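Local coordinates for protein thioredoxin Reductase (Burkholderia cenocepacia, PDB 4F82) that probably reduces hydrogen peroxide and organic hydroperoxides to water and alcohols as a thiol-specific peroxidase of the Prx5 type, at residues 39-42 with 43-47. Residues are numbered along the deposited sequence; the frame is centred on the assembly and turned at random.
Sequences CSVR and DQVAG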
loop_
_atom_site.group_PDB
_atom_site.type_symbol
_atom_site.label_atom_id
_atom_site.label_comp_id
_atom_site.label_asym_id
_atom_site.label_seq_id
_atom_site.Cartn_x
_atom_site.Cartn_y
_atom_site.Cartn_z
ATOM N N CYS A 39 15.495 -8.625 -2.972
ATOM C CA CYS A 39 16.227 -9.281 -4.039
ATOM C C CYS A 39 16.468 -8.281 -5.153
ATOM O O CYS A 39 15.721 -7.323 -5.302
ATOM C CB CYS A 39 15.446 -10.471 -4.569
ATOM S SG CYS A 39 13.839 -9.919 -5.127
ATOM N N SER A 40 17.535 -8.530 -5.906
ATOM C CA SER A 40 17.980 -7.661 -7.000
ATOM C C SER A 40 17.242 -8.056 -8.270
ATOM O O SER A 40 17.141 -9.241 -8.578
ATOM C CB SER A 40 19.500 -7.800 -7.198
ATOM O OG SER A 40 19.905 -7.533 -8.538
ATOM N N VAL A 41 16.723 -7.077 -9.008
ATOM C CA VAL A 41 16.036 -7.380 -10.270
ATOM C C VAL A 41 16.982 -8.096 -11.258
ATOM O O VAL A 41 16.629 -9.126 -11.851
ATOM C CB VAL A 41 15.469 -6.099 -10.910
ATOM C CG1 VAL A 41 14.957 -6.359 -12.344
ATOM C CG2 VAL A 41 14.313 -5.566 -10.054
ATOM N N ARG A 42 18.179 -7.552 -11.455
ATOM C CA ARG A 42 19.038 -8.119 -12.463
ATOM C C ARG A 42 19.502 -9.490 -11.994
ATOM O O ARG A 42 19.503 -10.439 -12.783
ATOM C CB ARG A 42 20.179 -7.154 -12.835
ATOM C CG ARG A 42 19.629 -5.967 -13.645
ATOM C CD ARG A 42 20.688 -5.207 -14.441
ATOM N NE ARG A 42 21.455 -6.056 -15.358
ATOM C CZ ARG A 42 21.068 -6.391 -16.592
ATOM N NH1 ARG A 42 19.890 -5.978 -17.077
ATOM N NH2 ARG A 42 21.857 -7.148 -17.348
ATOM N N ASP A 43 19.813 -9.628 -10.707
ATOM C CA ASP A 43 20.163 -10.959 -10.173
ATOM C C ASP A 43 19.091 -12.054 -10.351
ATOM O O ASP A 43 19.419 -13.201 -10.647
ATOM C CB ASP A 43 20.602 -10.889 -8.698
ATOM C CG ASP A 43 21.973 -10.232 -8.521
ATOM O OD1 ASP A 43 22.678 -10.009 -9.540
ATOM O OD2 ASP A 43 22.344 -9.942 -7.357
ATOM N N GLN A 44 17.829 -11.691 -10.175
ATOM C CA GLN A 44 16.702 -12.618 -10.277
ATOM C C GLN A 44 16.256 -12.914 -11.715
ATOM O O GLN A 44 15.556 -13.900 -11.924
ATOM C CB GLN A 44 15.469 -12.068 -9.522
ATOM C CG GLN A 44 15.645 -11.988 -8.018
ATOM C CD GLN A 44 15.627 -13.357 -7.384
ATOM O OE1 GLN A 44 14.798 -14.212 -7.740
ATOM N NE2 GLN A 44 16.554 -13.590 -6.459
ATOM N N VAL A 45 16.586 -12.053 -12.678
ATOM C CA VAL A 45 16.263 -12.334 -14.085
ATOM C C VAL A 45 17.443 -12.955 -14.799
ATOM O O VAL A 45 17.301 -13.481 -15.920
ATOM C CB VAL A 45 15.765 -11.108 -14.884
ATOM C CG1 VAL A 45 14.607 -10.447 -14.168
ATOM C CG2 VAL A 45 16.903 -10.103 -15.144
ATOM N N ALA A 46 18.612 -12.941 -14.162
ATOM C CA ALA A 46 19.773 -13.540 -14.826
ATOM C C ALA A 46 19.521 -14.995 -15.226
ATOM O O ALA A 46 19.134 -15.826 -14.388
ATOM C CB ALA A 46 21.026 -13.443 -13.962
ATOM N N GLY A 47 19.709 -15.273 -16.520
ATOM C CA GLY A 47 19.626 -16.611 -17.076
ATOM C C GLY A 47 18.217 -17.170 -17.174
ATOM O O GLY A 47 18.061 -18.390 -17.358
HETATM O O HOH W 1 18.722 -11.228 -5.358
#
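A serine N-cap starts the short helix 41-45 directly at the end of strand 35-40: Ser40 OG accepts the backbone N-H of Asp43 at 3.0 Å, in a nearly straight bond of 166°. Ser40 turns its hydroxyl away from its own backbone N (chi1 152°), and this torsion carries OG over the first turn, where the N-H groups have no preceding carbonyl to meet. The same hydroxyl also bonds to Asp18 OD1, and that carboxylate oxygen takes the N-H of Arg42 as well, so a residue of the loop leading into the neighbouring strand 20-25 also binds a first-turn N-H. Asp43 packs back on the cap, with its carboxylate carbon CG 3.4 Å from Ser40 OG. An acidic group beside the first turn would be expected to interact favourably with the helix dipole.

Within this peroxiredoxin of the thioredoxin fold, the helix amounts to little more than one turn between strands 35-40 and 49-55. Its regular bonds run from Gln44 N to Ser40 O and from Val45 N to Val41 O, each 3.0 Å long, before a weak bond from Ala46 N to Arg42 O closes the helix, Ala46 being the first residue to leave helical geometry. With CG beside its backbone N (chi1 -67°), Gln44 sets CG 3.8 Å from Cys39 CB, and the bend at chi2 brings the amide along the same carbon, while its OE1 is held by Arg111. A water accepts from Ser40 N and, weakly, from Gln44 NE2, linking the last strand residue to the helix side chain. On the buried side Val41 and Val45, one turn apart, meet loosely through their CG1 methyls at 4.5 Å; both rest on Leu16, and Val45 reaches Trp87 of strand 85-90.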